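Local coordinates for protein 2,4-dihydroxyhept-2-ene-1,7-dioic acid aldolase (Kordia algicida OT-1, PDB 6BDE) that binds heme b as a member of the H-NOX family and probably serves as a gas sensor in nitric oxide signalling, at residues Thr7-Leu12 against Asp23-Gln28; Asp15-Glu20 against Asp64-Thr69; Phe142-Met147 against Ala158-Glu163. The protein carries 1 engineered substitution. All coordinates share one frame; numbering follows the deposited sequence.

Contact 1 (Thr7-Leu12 against Asp23-Gln28); sequences TEFLDL and DKIITQ
L10 and I25 meet through their methyl ends, L10 CD2 standing 4.1 Å from I25 CD1. The two side chains run past each other in opposite directions, so the leucine fork lies alongside the end of the isoleucine rather than pushing straight against it. I25 owes its reach to its first torsion: CG1 sits between the backbone N and the carbonyl carbon (chi1 65°), the crowded position, and the extended chain beyond it carries CD1 to the partner helix. The same methyl serves F9 as well, with F9 CE2 4.4 Å from I25 CD1, an oblique approach at the far end of the ring. The other branch of the leucine turns to I26, and L10 CD1 comes within 4.3 Å of I26 CD1. All of this is apolar and fairly slack.

One shell out, within helix 19-27, T27 OG1 gives D23 O a hydrogen bond of 3.0 Å, while T27 N reaches the same carbonyl oxygen from the other face of its plane. S29 OG bonds to I25 O. L52 and N58 of helix 45-59 touch F9 and I25 respectively, and Y37 from a loop touches L10.

The segment axes approach to 11.8 Å with 128° between their directions, too wide for closely meshed helices, leaving the side-chain ends to bridge the gap. These are two consecutive helices, 3-17 and 19-27, meeting at a splayed angle in the N-terminal helical part of the H-NOX fold.

Contact 2 (Asp15-Glu20 against Asp64-Thr69); sequences DKFGLE and DDLLLT
F17 and L66 make the close part of this contact. The far end of the phenyl ring meets one leucine methyl, with F17 CZ 4.0 Å and F17 CE1 4.1 Å from L66 CD2; the approach is oblique, and the two side chains cross at a slant. F17 CG lies anti to its carbonyl carbon (chi1 -57°), which projects the ring from helix 3-17 toward helix 63-81. K16 CG covers part of one face of the F17 ring, 3.5 Å above its plane and offset toward the rim. Helix 45-59 adds to this patch, with T59 touching F17 and both L55 and S56 touching L66, so the leucine is buried.

The other side is loose. K16 leaves the backbone extended at its first torsion and then curls through three successive bends, bringing its ammonium end over the methyl of T69, where K16 NZ is 4.3 Å from T69 CG2. That is a grazing approach of a charged group to a carbon, between two exposed residues. K16, F17 and T69 also touch crystal neighbours, so their exact conformations may owe something to the lattice.

G18 is the first residue to leave helical angles, with a positive phi (109°), and stands at the N-cap position of the next helix. Any CB here would press on F17 O, so the sharp change of direction depends on glycine.

Only 92 Å² is buried in all, and the pairing across the gap is van der Waals in kind: the F17-L66 touch makes the larger share, the K16-T69 approach adds a smaller and looser one, and the charged end of K16 meets T69 at a methyl rather than at a polar atom.

Contact 3 (Phe142-Met147 against Ala158-Glu163); sequences FGLGLM and AEIILE. With HEM (protoporphyrin IX containing Fe), chain B.
L144, M147, I160 and L162 form the apolar seam between helix and strand. L144 and I160 lie alongside, running opposite ways, with L144 CD1 3.7 Å from I160 CG2; L144 CD1 also reaches L162 CD1, at 4.1 Å. L144 can do this because its CG is anti to the backbone N (chi1 173°). Beside it, M147 CB meets I160 CD1 at 3.7 Å.

The second kind of contact is with heme. F142 turns its ring edge to the porphyrin, CD2 at 3.5 Å from HEM C2D, which lies in the phenyl plane. L146 CD1 comes to 3.4 Å from HEM C4C, and M147 CE to 3.4 Å from the vinyl carbon HEM CBC. G143 O lies 3.3 Å from HEM CAC, and a CB on this glycine would come too near HEM CMD. Without the phenyl group of F142, as with an alanine here, a gap would probably open beside heme pyrrole D and Y70 would lose its ring partner.

M147 faces both ways, its CB to the strand and its extended end to heme. Segment 142-147 of helix 140-153 runs nearly antiparallel (168°) to 158-163, the helix-on-sheet layer of the H-NOX fold. Strand 171-178 hydrogen-bonds alongside and sends F174 to M147, I160 and L162, while L68, F75 and I78 of helix 63-81 pack on L144 and L146.

In the fold
Contacts 1 and 2 are neighbours, their centres about 9 Å apart, and both draw on helices 3-17 and 19-27; they touch where L12 CD2 lies 4.1 Å from T69 O. Helix 63-81 then carries the chain of contacts onward, for L68 CD1 packs 3.8 Å from L144 CD2 of contact 3, whose centre is about 18 Å from that of contact 2. Contacts 1 and 3 lie on opposite sides of the chain's centre, about 25 Å apart between centres. Heme binds directly against contact 3, whereas it is about 11 Å from the F9 side chain and about 14 Å from that of L66. Helix 63-81 links contact 2 to helix 140-153, which lines the heme.

Contact 1 (Thr7-Leu12 against Asp23-Gln28)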
loop_
_atom_site.group_PDB
_atom_site.type_symbol
_atom_site.label_atom_id
_atom_site.label_comp_id
_atom_site.label_asym_id
_atom_site.label_seq_id
_atom_site.Cartn_x
_atom_site.Cartn_y
_atom_site.Cartn_z
ATOM N N THR A 7 -4.692 -4.496 11.669
ATOM C CA THR A 7 -4.212 -3.976 12.947
ATOM C C THR A 7 -3.426 -2.683 12.766
ATOM O O THR A 7 -3.613 -1.723 13.524
ATOM C CB THR A 7 -3.357 -5.028 13.656
ATOM O OG1 THR A 7 -2.242 -5.382 12.827
ATOM C CG2 THR A 7 -4.181 -6.274 13.953
ATOM N N GLU A 8 -2.540 -2.637 11.768
ATOM C CA GLU A 8 -1.770 -1.422 11.521
ATOM C C GLU A 8 -2.658 -0.285 11.032
ATOM O O GLU A 8 -2.385 0.884 11.330
ATOM C CB GLU A 8 -0.658 -1.695 10.509
ATOM C CG GLU A 8 0.424 -2.640 11.008
ATOM C CD GLU A 8 1.308 -2.016 12.071
ATOM O OE1 GLU A 8 1.350 -0.770 12.159
ATOM O OE2 GLU A 8 1.964 -2.772 12.819
ATOM N N PHE A 9 -3.718 -0.605 10.288
ATOM C CA PHE A 9 -4.624 0.429 9.796
ATOM C C PHE A 9 -5.395 1.069 10.942
ATOM O O PHE A 9 -5.433 2.299 11.066
ATOM C CB PHE A 9 -5.583 -0.166 8.762
ATOM C CG PHE A 9 -6.723 0.743 8.394
ATOM C CD1 PHE A 9 -6.514 1.850 7.589
ATOM C CD2 PHE A 9 -8.007 0.482 8.846
ATOM C CE1 PHE A 9 -7.564 2.686 7.247
ATOM C CE2 PHE A 9 -9.060 1.314 8.508
ATOM C CZ PHE A 9 -8.838 2.417 7.706
ATOM N N LEU A 10 -6.014 0.250 11.795
ATOM C CA LEU A 10 -6.770 0.798 12.915
ATOM C C LEU A 10 -5.862 1.494 13.919
ATOM O O LEU A 10 -6.295 2.431 14.597
ATOM C CB LEU A 10 -7.582 -0.305 13.591
ATOM C CG LEU A 10 -8.608 -1.001 12.691
ATOM C CD1 LEU A 10 -9.295 -2.134 13.435
ATOM C CD2 LEU A 10 -9.626 -0.000 12.159
ATOM N N ASP A 11 -4.606 1.055 14.030
ATOM C CA ASP A 11 -3.635 1.800 14.826
ATOM C C ASP A 11 -3.438 3.202 14.266
ATOM O O ASP A 11 -3.376 4.179 15.021
ATOM C CB ASP A 11 -2.300 1.053 14.869
ATOM C CG ASP A 11 -2.287 -0.063 15.894
ATOM O OD1 ASP A 11 -3.257 -0.168 16.673
ATOM O OD2 ASP A 11 -1.306 -0.836 15.921
ATOM N N LEU A 12 -3.347 3.318 12.939
ATOM C CA LEU A 12 -3.180 4.626 12.314
ATOM C C LEU A 12 -4.436 5.476 12.466
ATOM O O LEU A 12 -4.348 6.698 12.632
ATOM C CB LEU A 12 -2.819 4.452 10.840
ATOM C CG LEU A 12 -2.334 5.696 10.095
ATOM C CD1 LEU A 12 -1.194 6.360 10.851
ATOM C CD2 LEU A 12 -1.905 5.334 8.685
ATOM N N ASP A 23 -13.877 3.118 17.066
ATOM C CA ASP A 23 -15.121 2.481 17.483
ATOM C C ASP A 23 -16.265 2.817 16.537
ATOM O O ASP A 23 -17.159 1.990 16.326
ATOM C CB ASP A 23 -15.482 2.909 18.905
ATOM C CG ASP A 23 -14.475 2.433 19.930
ATOM O OD1 ASP A 23 -14.110 3.229 20.821
ATOM O OD2 ASP A 23 -14.051 1.261 19.849
ATOM N N LYS A 24 -16.256 4.022 15.961
ATOM C CA LYS A 24 -17.359 4.445 15.105
ATOM C C LYS A 24 -17.386 3.654 13.803
ATOM O O LYS A 24 -18.416 3.076 13.439
ATOM C CB LYS A 24 -17.261 5.944 14.823
ATOM C CG LYS A 24 -18.280 6.441 13.810
ATOM C CD LYS A 24 -18.620 7.908 14.024
ATOM C CE LYS A 24 -19.651 8.383 13.011
ATOM N NZ LYS A 24 -20.125 9.766 13.296
ATOM N N ILE A 25 -16.260 3.617 13.085
ATOM C CA ILE A 25 -16.231 2.913 11.806
ATOM C C ILE A 25 -16.427 1.416 12.007
ATOM O O ILE A 25 -16.925 0.724 11.111
ATOM C CB ILE A 25 -14.926 3.219 11.046
ATOM C CG1 ILE A 25 -13.713 2.662 11.795
ATOM C CG2 ILE A 25 -14.779 4.716 10.823
ATOM C CD1 ILE A 25 -12.416 2.776 11.020
ATOM N N ILE A 26 -16.050 0.892 13.176
ATOM C CA ILE A 26 -16.318 -0.510 13.478
ATOM C C ILE A 26 -17.804 -0.717 13.744
ATOM O O ILE A 26 -18.401 -1.700 13.290
ATOM C CB ILE A 26 -15.455 -0.973 14.666
ATOM C CG1 ILE A 26 -14.008 -1.190 14.221
ATOM C CG2 ILE A 26 -16.018 -2.247 15.281
ATOM C CD1 ILE A 26 -13.087 -1.626 15.338
ATOM N N THR A 27 -18.427 0.211 14.475
ATOM C CA THR A 27 -19.856 0.099 14.749
ATOM C C THR A 27 -20.678 0.243 13.471
ATOM O O THR A 27 -21.653 -0.491 13.270
ATOM C CB THR A 27 -20.269 1.142 15.791
ATOM O OG1 THR A 27 -19.776 0.749 17.079
ATOM C CG2 THR A 27 -21.782 1.273 15.861
ATOM N N GLN A 28 -20.288 1.165 12.585
ATOM C CA GLN A 28 -20.972 1.331 11.307
ATOM C C GLN A 28 -20.752 0.164 10.352
ATOM O O GLN A 28 -21.398 0.126 9.299
ATOM C CB GLN A 28 -20.520 2.624 10.620
ATOM C CG GLN A 28 -20.769 3.894 11.407
ATOM C CD GLN A 28 -20.059 5.094 10.807
ATOM O OE1 GLN A 28 -18.852 5.061 10.568
ATOM N NE2 GLN A 28 -20.810 6.160 10.555
#

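Contact 2 (Asp15-Glu20 against Asp64-Thr69)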
loop_
_atom_site.group_PDB
_atom_site.type_symbol
_atom_site.label_atom_id
_atom_site.label_comp_id
_atom_site.label_asym_id
_atom_site.label_seq_id
_atom_site.Cartn_x
_atom_site.Cartn_y
_atom_site.Cartn_z
ATOM N N ASP A 15 -4.295 6.772 15.852
ATOM C CA ASP A 15 -3.238 7.770 15.966
ATOM C C ASP A 15 -3.663 9.109 15.374
ATOM O O ASP A 15 -3.347 10.167 15.929
ATOM C CB ASP A 15 -1.969 7.259 15.284
ATOM C CG ASP A 15 -0.938 8.350 15.064
ATOM O OD1 ASP A 15 -0.918 9.324 15.842
ATOM O OD2 ASP A 15 -0.147 8.233 14.103
ATOM N N LYS A 16 -4.388 9.089 14.257
ATOM C CA LYS A 16 -4.697 10.310 13.522
ATOM C C LYS A 16 -6.056 10.905 13.869
ATOM O O LYS A 16 -6.175 12.129 13.985
ATOM C CB LYS A 16 -4.630 10.047 12.013
ATOM C CG LYS A 16 -4.958 11.261 11.155
ATOM C CD LYS A 16 -3.969 12.394 11.383
ATOM C CE LYS A 16 -2.565 11.994 10.966
ATOM N NZ LYS A 16 -2.524 11.543 9.549
ATOM N N PHE A 17 -7.087 10.075 14.039
ATOM C CA PHE A 17 -8.446 10.569 14.215
ATOM C C PHE A 17 -9.044 10.286 15.587
ATOM O O PHE A 17 -10.094 10.853 15.908
ATOM C CB PHE A 17 -9.366 9.982 13.134
ATOM C CG PHE A 17 -8.915 10.273 11.730
ATOM C CD1 PHE A 17 -8.157 9.352 11.022
ATOM C CD2 PHE A 17 -9.228 11.481 11.127
ATOM C CE1 PHE A 17 -7.740 9.623 9.734
ATOM C CE2 PHE A 17 -8.811 11.757 9.840
ATOM C CZ PHE A 17 -8.066 10.828 9.143
ATOM N N GLY A 18 -8.432 9.429 16.389
ATOM C CA GLY A 18 -8.891 9.209 17.742
ATOM C C GLY A 18 -9.538 7.842 17.920
ATOM O O GLY A 18 -9.986 7.196 16.968
ATOM N N LEU A 19 -9.590 7.408 19.184
ATOM C CA LEU A 19 -10.133 6.090 19.503
ATOM C C LEU A 19 -11.629 6.013 19.231
ATOM O O LEU A 19 -12.138 4.947 18.860
ATOM C CB LEU A 19 -9.849 5.748 20.965
ATOM C CG LEU A 19 -10.082 4.296 21.389
ATOM C CD1 LEU A 19 -9.007 3.391 20.809
ATOM C CD2 LEU A 19 -10.135 4.179 22.905
ATOM N N GLU A 20 -12.350 7.121 19.415
ATOM C CA GLU A 20 -13.786 7.118 19.164
ATOM C C GLU A 20 -14.102 6.889 17.692
ATOM O O GLU A 20 -15.129 6.281 17.368
ATOM C CB GLU A 20 -14.409 8.431 19.643
ATOM C CG GLU A 20 -13.665 9.683 19.198
ATOM C CD GLU A 20 -12.557 10.081 20.155
ATOM O OE1 GLU A 20 -11.596 10.745 19.713
ATOM O OE2 GLU A 20 -12.646 9.725 21.349
ATOM N N ASP A 64 -8.701 7.531 -1.434
ATOM C CA ASP A 64 -7.388 7.679 -2.057
ATOM C C ASP A 64 -6.357 8.189 -1.055
ATOM O O ASP A 64 -5.301 7.578 -0.858
ATOM C CB ASP A 64 -7.483 8.637 -3.248
ATOM C CG ASP A 64 -7.941 7.953 -4.517
ATOM O OD1 ASP A 64 -8.181 6.730 -4.485
ATOM O OD2 ASP A 64 -8.061 8.646 -5.549
ATOM N N ASP A 65 -6.661 9.315 -0.405
ATOM C CA ASP A 65 -5.703 9.936 0.504
ATOM C C ASP A 65 -5.501 9.099 1.760
ATOM O O ASP A 65 -4.393 9.051 2.308
ATOM C CB ASP A 65 -6.172 11.344 0.868
ATOM C CG ASP A 65 -5.920 12.346 -0.239
ATOM O OD1 ASP A 65 -5.486 11.931 -1.335
ATOM O OD2 ASP A 65 -6.162 13.548 -0.015
ATOM N N LEU A 66 -6.559 8.445 2.242
ATOM C CA LEU A 66 -6.419 7.578 3.407
ATOM C C LEU A 66 -5.497 6.403 3.108
ATOM O O LEU A 66 -4.633 6.058 3.922
ATOM C CB LEU A 66 -7.791 7.082 3.865
ATOM C CG LEU A 66 -8.746 8.123 4.450
ATOM C CD1 LEU A 66 -10.152 7.555 4.577
ATOM C CD2 LEU A 66 -8.238 8.612 5.799
ATOM N N LEU A 67 -5.663 5.779 1.937
ATOM C CA LEU A 67 -4.810 4.656 1.568
ATOM C C LEU A 67 -3.390 5.106 1.252
ATOM O O LEU A 67 -2.437 4.360 1.504
ATOM C CB LEU A 67 -5.410 3.908 0.377
ATOM C CG LEU A 67 -6.592 2.988 0.692
ATOM C CD1 LEU A 67 -7.118 2.335 -0.577
ATOM C CD2 LEU A 67 -6.196 1.938 1.717
ATOM N N LEU A 68 -3.226 6.310 0.699
ATOM C CA LEU A 68 -1.885 6.841 0.469
ATOM C C LEU A 68 -1.142 7.010 1.788
ATOM O O LEU A 68 0.000 6.562 1.933
ATOM C CB LEU A 68 -1.968 8.170 -0.286
ATOM C CG LEU A 68 -0.689 8.712 -0.938
ATOM C CD1 LEU A 68 -1.038 9.594 -2.125
ATOM C CD2 LEU A 68 0.185 9.477 0.052
ATOM N N THR A 69 -1.784 7.661 2.762
ATOM C CA THR A 69 -1.163 7.845 4.070
ATOM C C THR A 69 -0.866 6.504 4.732
ATOM O O THR A 69 0.194 6.325 5.343
ATOM C CB THR A 69 -2.068 8.696 4.962
ATOM O OG1 THR A 69 -2.232 9.994 4.375
ATOM C CG2 THR A 69 -1.465 8.850 6.351
#

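Contact 3 (Phe142-Met147 against Ala158-Glu163)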
loop_
_atom_site.group_PDB
_atom_site.type_symbol
_atom_site.label_atom_id
_atom_site.label_comp_id
_atom_site.label_asym_id
_atom_site.label_seq_id
_atom_site.Cartn_x
_atom_site.Cartn_y
_atom_site.Cartn_z
ATOM N N PHE A 142 -2.559 2.681 -1.925
ATOM C CA PHE A 142 -1.744 1.991 -0.931
ATOM C C PHE A 142 -0.373 1.657 -1.503
ATOM O O PHE A 142 0.652 1.863 -0.844
ATOM C CB PHE A 142 -2.458 0.725 -0.452
ATOM C CG PHE A 142 -1.702 -0.039 0.600
ATOM C CD1 PHE A 142 -1.667 0.406 1.911
ATOM C CD2 PHE A 142 -1.035 -1.211 0.278
ATOM C CE1 PHE A 142 -0.974 -0.299 2.881
ATOM C CE2 PHE A 142 -0.342 -1.920 1.243
ATOM C CZ PHE A 142 -0.311 -1.463 2.546
ATOM N N GLY A 143 -0.337 1.152 -2.739
ATOM C CA GLY A 143 0.935 0.918 -3.396
ATOM C C GLY A 143 1.677 2.198 -3.723
ATOM O O GLY A 143 2.909 2.230 -3.676
ATOM N N LEU A 144 0.946 3.266 -4.056
ATOM C CA LEU A 144 1.591 4.547 -4.326
ATOM C C LEU A 144 2.314 5.065 -3.091
ATOM O O LEU A 144 3.429 5.590 -3.192
ATOM C CB LEU A 144 0.556 5.565 -4.812
ATOM C CG LEU A 144 1.033 7.009 -4.995
ATOM C CD1 LEU A 144 2.189 7.086 -5.979
ATOM C CD2 LEU A 144 -0.114 7.898 -5.448
ATOM N N GLY A 145 1.698 4.922 -1.916
ATOM C CA GLY A 145 2.360 5.343 -0.693
ATOM C C GLY A 145 3.603 4.526 -0.395
ATOM O O GLY A 145 4.601 5.056 0.099
ATOM N N LEU A 146 3.559 3.225 -0.691
ATOM C CA LEU A 146 4.748 2.394 -0.533
ATOM C C LEU A 146 5.827 2.785 -1.535
ATOM O O LEU A 146 7.022 2.747 -1.216
ATOM C CB LEU A 146 4.380 0.917 -0.684
ATOM C CG LEU A 146 3.580 0.294 0.463
ATOM C CD1 LEU A 146 2.933 -1.008 0.025
ATOM C CD2 LEU A 146 4.470 0.066 1.673
ATOM N N MET A 147 5.425 3.162 -2.752
ATOM C CA MET A 147 6.393 3.618 -3.743
ATOM C C MET A 147 7.029 4.939 -3.327
ATOM O O MET A 147 8.236 5.137 -3.508
ATOM C CB MET A 147 5.726 3.759 -5.110
ATOM C CG MET A 147 5.325 2.449 -5.770
ATOM S SD MET A 147 4.583 2.760 -7.384
ATOM C CE MET A 147 4.117 1.109 -7.892
ATOM N N ALA A 158 10.401 10.734 -6.821
ATOM C CA ALA A 158 9.925 10.400 -8.153
ATOM C C ALA A 158 8.564 11.027 -8.404
ATOM O O ALA A 158 7.753 11.188 -7.487
ATOM C CB ALA A 158 9.834 8.883 -8.350
ATOM N N GLU A 159 8.331 11.386 -9.664
ATOM C CA GLU A 159 6.995 11.712 -10.140
ATOM C C GLU A 159 6.305 10.421 -10.559
ATOM O O GLU A 159 6.804 9.701 -11.431
ATOM C CB GLU A 159 7.066 12.690 -11.310
ATOM C CG GLU A 159 5.770 12.809 -12.096
ATOM C CD GLU A 159 5.970 13.460 -13.450
ATOM O OE1 GLU A 159 6.662 12.861 -14.302
ATOM O OE2 GLU A 159 5.438 14.570 -13.663
ATOM N N ILE A 160 5.171 10.117 -9.935
ATOM C CA ILE A 160 4.438 8.884 -10.194
ATOM C C ILE A 160 3.040 9.254 -10.667
ATOM O O ILE A 160 2.256 9.839 -9.910
ATOM C CB ILE A 160 4.382 7.980 -8.953
ATOM C CG1 ILE A 160 5.795 7.718 -8.427
ATOM C CG2 ILE A 160 3.687 6.668 -9.287
ATOM C CD1 ILE A 160 5.845 6.768 -7.250
ATOM N N ILE A 161 2.732 8.915 -11.916
ATOM C CA ILE A 161 1.450 9.222 -12.536
ATOM C C ILE A 161 0.634 7.940 -12.608
ATOM O O ILE A 161 1.141 6.897 -13.041
ATOM C CB ILE A 161 1.637 9.839 -13.934
ATOM C CG1 ILE A 161 2.471 11.118 -13.841
ATOM C CG2 ILE A 161 0.289 10.117 -14.583
ATOM C CD1 ILE A 161 2.925 11.650 -15.182
ATOM N N LEU A 162 -0.622 8.015 -12.182
ATOM C CA LEU A 162 -1.527 6.875 -12.183
ATOM C C LEU A 162 -2.592 7.074 -13.251
ATOM O O LEU A 162 -3.265 8.109 -13.279
ATOM C CB LEU A 162 -2.183 6.686 -10.813
ATOM C CG LEU A 162 -1.436 5.844 -9.775
ATOM C CD1 LEU A 162 -0.125 6.501 -9.360
ATOM C CD2 LEU A 162 -2.318 5.581 -8.562
ATOM N N GLU A 163 -2.739 6.083 -14.128
ATOM C CA GLU A 163 -3.758 6.087 -15.174
ATOM C C GLU A 163 -4.674 4.893 -14.944
ATOM O O GLU A 163 -4.246 3.743 -15.080
ATOM C CB GLU A 163 -3.126 6.030 -16.565
ATOM C CG GLU A 163 -2.201 7.189 -16.886
ATOM C CD GLU A 163 -1.735 7.172 -18.330
ATOM O OE1 GLU A 163 -2.068 6.207 -19.050
ATOM O OE2 GLU A 163 -1.037 8.121 -18.744
HETATM C CHA HEM B . -0.599 -6.299 0.022
HETATM C CHB HEM B . 4.114 -7.557 2.406
HETATM C CHC HEM B . 6.770 -4.127 -0.994
HETATM C CHD HEM B . 2.011 -2.676 -3.224
HETATM C C1A HEM B . 0.823 -6.757 0.842
HETATM C C2A HEM B . 0.451 -7.455 2.015
HETATM C C3A HEM B . 1.614 -7.764 2.595
HETATM C C4A HEM B . 2.592 -7.223 1.736
HETATM C CMA HEM B . 1.833 -8.535 3.895
HETATM C CAA HEM B . -0.956 -7.810 2.495
HETATM C CBA HEM B . -1.336 -9.162 1.883
HETATM C CGA HEM B . -2.676 -9.659 2.420
HETATM O O1A HEM B . -3.049 -10.838 2.178
HETATM O O2A HEM B . -3.409 -8.897 3.104
HETATM C C1B HEM B . 5.133 -6.570 1.554
HETATM C C2B HEM B . 6.568 -6.356 2.073
HETATM C C3B HEM B . 7.192 -5.465 1.152
HETATM C C4B HEM B . 6.137 -5.180 0.124
HETATM C CMB HEM B . 7.191 -6.987 3.319
HETATM C CAB HEM B . 8.619 -4.926 1.173
HETATM C CBB HEM B . 9.647 -5.748 1.182
HETATM C C1C HEM B . 5.359 -3.542 -1.768
HETATM C C2C HEM B . 5.642 -2.363 -2.492
HETATM C C3C HEM B . 4.466 -2.011 -3.038
HETATM C C4C HEM B . 3.561 -3.002 -2.611
HETATM C CMC HEM B . 6.985 -1.650 -2.627
HETATM C CAC HEM B . 4.174 -0.813 -3.935
HETATM C CBC HEM B . 4.041 -0.988 -5.232
HETATM C C1D HEM B . 1.045 -3.689 -2.305
HETATM C C2D HEM B . -0.400 -3.284 -2.476
HETATM C C3D HEM B . -1.129 -4.189 -1.657
HETATM C C4D HEM B . -0.082 -5.120 -1.007
HETATM C CMD HEM B . -0.966 -2.166 -3.347
HETATM C CAD HEM B . -2.645 -4.226 -1.469
HETATM C CBD HEM B . -3.230 -5.540 -1.976
HETATM C CGD HEM B . -3.754 -5.337 -3.393
HETATM O O1D HEM B . -3.448 -4.293 -4.026
HETATM O O2D HEM B . -4.484 -6.216 -3.922
HETATM N NA HEM B . 2.177 -6.493 0.611
HETATM N NB HEM B . 4.774 -5.747 0.301
HETATM N NC HEM B . 4.034 -3.991 -1.734
HETATM N ND HEM B . 1.384 -4.778 -1.347
HETATM FE FE HEM B . 3.170 -5.625 -0.922
#